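Side-chain contact in ornithine cyclodeaminase (Methanocaldococcus jannaschii, PDB 3MGJ), which probably converts L-ornithine to L-proline with release of ammonia, using NAD(+), and is represented here by its N-terminal Saccharop_dh_N domain: residues A[54-57]-A[58-62]. Numbering follows the deposited sequence.
Sequences IGRD and ERHVD
Asp57 turns the chain from strand 47-55 into helix 58-74, its carbonyl O receiving Val61 N in the first i to i+4 bond of the helix, 3.0 Å long and nearly straight at 176°. The same residue is the N-cap: with CG set between its own N and carbonyl carbon (chi1 53°), the carboxylate folds back so that OD1 accepts from His60 N at 3.1 Å. Aspartate suits this place because its short acidic side chain reaches a first-turn amide and its negative charge probably interacts well with the helix dipole.

Beside the cap, the Arg56 guanidinium lies flat over one face of the His60 imidazole, centres 3.4 Å apart and planes 24° from parallel. CZ sits above the middle of the ring, a stacked arrangement. The arginine chain, extended from CG to NE, carries its planar group there from an exposed turn position, and imidazole suits the other side by offering both a flat face and ring nitrogens for polar partners. NE2 donates to Met28 O, just after helix 17-27, and ND1 is weakly hydrogen-bonded to Glu63. With an alanine here instead of the histidine, Met28 O would probably lose this donor and the Arg56 guanidinium its stacking surface, leaving it freer to swing.

Gly55, at the end of the strand, faces the first turn of the helix; having no side chain, it lets Val61 CG2 pack close to its backbone. The branched valine fills the buried angle between strand and helix and also touches Phe2 on strand 2-10.

The ring's rotation is probably held by the NE2 bond, with a weak second hold at ND1, and the nearby Glu63 carboxylate may help the imidazole tolerate positive charge despite the stacked arginine.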
ATOM      1  N   ILE A  54       0.917 -11.717  13.761  1.00 32.06           N
ATOM      2  CA  ILE A  54       1.603 -12.776  14.473  1.00 32.63           C
ATOM      3  C   ILE A  54       1.706 -12.450  15.962  1.00 36.49           C
ATOM      4  O   ILE A  54       2.174 -11.386  16.356  1.00 37.33           O
ATOM      5  CB  ILE A  54       3.018 -12.958  13.923  1.00 35.65           C
ATOM      6  CG1 ILE A  54       3.010 -12.909  12.395  1.00 34.50           C
ATOM      7  CG2 ILE A  54       3.603 -14.233  14.427  1.00 40.39           C
ATOM      8  CD1 ILE A  54       4.382 -12.856  11.782  1.00 34.70           C
ATOM      9  N   GLY A  55       1.263 -13.373  16.798  1.00 38.89           N
ATOM     10  CA  GLY A  55       1.356 -13.188  18.229  1.00 40.26           C
ATOM     11  C   GLY A  55       1.911 -14.433  18.874  1.00 44.18           C
ATOM     12  O   GLY A  55       2.236 -15.406  18.200  1.00 42.42           O
ATOM     13  N   ARG A  56       2.005 -14.400  20.193  1.00 47.17           N
ATOM     14  CA  ARG A  56       2.603 -15.488  20.945  1.00 42.97           C
ATOM     15  C   ARG A  56       1.708 -16.722  20.989  1.00 48.39           C
ATOM     16  O   ARG A  56       2.196 -17.841  21.166  1.00 50.85           O
ATOM     17  CB  ARG A  56       2.867 -15.012  22.357  1.00 44.22           C
ATOM     18  CG  ARG A  56       1.646 -14.444  23.021  1.00 42.55           C
ATOM     19  CD  ARG A  56       1.950 -14.198  24.452  1.00 42.26           C
ATOM     20  NE  ARG A  56       0.822 -13.608  25.144  1.00 44.25           N
ATOM     21  CZ  ARG A  56       0.674 -12.304  25.320  1.00 44.43           C
ATOM     22  NH1 ARG A  56       1.588 -11.469  24.845  1.00 42.15           N
ATOM     23  NH2 ARG A  56      -0.391 -11.842  25.961  1.00 48.34           N
ATOM     24  N   ASP A  57       0.402 -16.515  20.843  1.00 42.09           N
ATOM     25  CA  ASP A  57      -0.536 -17.621  20.850  1.00 40.46           C
ATOM     26  C   ASP A  57      -1.909 -17.185  20.347  1.00 42.29           C
ATOM     27  O   ASP A  57      -2.172 -16.002  20.184  1.00 43.23           O
ATOM     28  CB  ASP A  57      -0.605 -18.275  22.240  1.00 47.16           C
ATOM     29  CG  ASP A  57      -0.877 -17.275  23.365  1.00 53.32           C
ATOM     30  OD1 ASP A  57      -1.591 -16.271  23.135  1.00 53.55           O
ATOM     31  OD2 ASP A  57      -0.387 -17.511  24.496  1.00 54.39           O
ATOM     32  N   GLU A  58      -2.784 -18.140  20.073  1.00 43.56           N
ATOM     33  CA  GLU A  58      -4.053 -17.787  19.463  1.00 43.70           C
ATOM     34  C   GLU A  58      -4.907 -16.876  20.334  1.00 43.88           C
ATOM     35  O   GLU A  58      -5.470 -15.910  19.861  1.00 46.59           O
ATOM     36  CB  GLU A  58      -4.826 -19.035  19.093  1.00 44.45           C
ATOM     37  CG  GLU A  58      -6.070 -18.755  18.293  1.00 48.51           C
ATOM     38  CD  GLU A  58      -6.851 -20.017  18.065  1.00 53.74           C
ATOM     39  OE1 GLU A  58      -6.259 -21.086  18.355  1.00 50.77           O
ATOM     40  OE2 GLU A  58      -8.029 -19.943  17.621  1.00 52.93           O
ATOM     41  N   ARG A  59      -5.007 -17.184  21.614  1.00 48.92           N
ATOM     42  CA  ARG A  59      -5.745 -16.328  22.524  1.00 49.93           C
ATOM     43  C   ARG A  59      -5.383 -14.869  22.264  1.00 46.78           C
ATOM     44  O   ARG A  59      -6.233 -14.038  21.953  1.00 43.98           O
ATOM     45  CB  ARG A  59      -5.392 -16.698  23.962  1.00 53.85           C
ATOM     46  CG  ARG A  59      -6.266 -16.028  25.000  1.00 65.51           C
ATOM     47  CD  ARG A  59      -6.137 -16.730  26.348  1.00 76.04           C
ATOM     48  NE  ARG A  59      -6.299 -18.179  26.222  1.00 83.19           N
ATOM     49  CZ  ARG A  59      -7.302 -18.878  26.750  1.00 84.88           C
ATOM     50  NH1 ARG A  59      -8.244 -18.269  27.461  1.00 88.59           N
ATOM     51  NH2 ARG A  59      -7.356 -20.192  26.571  1.00 78.15           N
ATOM     52  N   HIS A  60      -4.097 -14.582  22.378  1.00 42.96           N
ATOM     53  CA  HIS A  60      -3.594 -13.232  22.295  1.00 41.16           C
ATOM     54  C   HIS A  60      -3.759 -12.596  20.907  1.00 43.36           C
ATOM     55  O   HIS A  60      -4.170 -11.440  20.786  1.00 42.65           O
ATOM     56  CB  HIS A  60      -2.133 -13.227  22.714  1.00 41.29           C
ATOM     57  CG  HIS A  60      -1.534 -11.863  22.763  1.00 41.81           C
ATOM     58  ND1 HIS A  60      -1.915 -10.918  23.689  1.00 42.42           N
ATOM     59  CD2 HIS A  60      -0.585 -11.278  21.999  1.00 38.92           C
ATOM     60  CE1 HIS A  60      -1.229  -9.812  23.489  1.00 40.45           C
ATOM     61  NE2 HIS A  60      -0.412 -10.006  22.471  1.00 36.38           N
ATOM     62  N   VAL A  61      -3.430 -13.345  19.860  1.00 41.43           N
ATOM     63  CA  VAL A  61      -3.652 -12.864  18.508  1.00 37.94           C
ATOM     64  C   VAL A  61      -5.124 -12.514  18.285  1.00 39.49           C
ATOM     65  O   VAL A  61      -5.451 -11.560  17.581  1.00 39.03           O
ATOM     66  CB  VAL A  61      -3.209 -13.900  17.472  1.00 38.84           C
ATOM     67  CG1 VAL A  61      -3.699 -13.513  16.079  1.00 33.56           C
ATOM     68  CG2 VAL A  61      -1.704 -14.055  17.503  1.00 35.58           C
ATOM     69  N   ASP A  62      -6.013 -13.288  18.896  1.00 42.38           N
ATOM     70  CA  ASP A  62      -7.444 -13.032  18.794  1.00 42.28           C
ATOM     71  C   ASP A  62      -7.797 -11.699  19.432  1.00 43.26           C
ATOM     72  O   ASP A  62      -8.690 -10.988  18.976  1.00 43.05           O
ATOM     73  CB  ASP A  62      -8.231 -14.152  19.458  1.00 47.15           C
ATOM     74  CG  ASP A  62      -8.097 -15.471  18.725  1.00 52.59           C
ATOM     75  OD1 ASP A  62      -8.253 -15.495  17.485  1.00 53.90           O
ATOM     76  OD2 ASP A  62      -7.843 -16.491  19.396  1.00 55.73           O
TER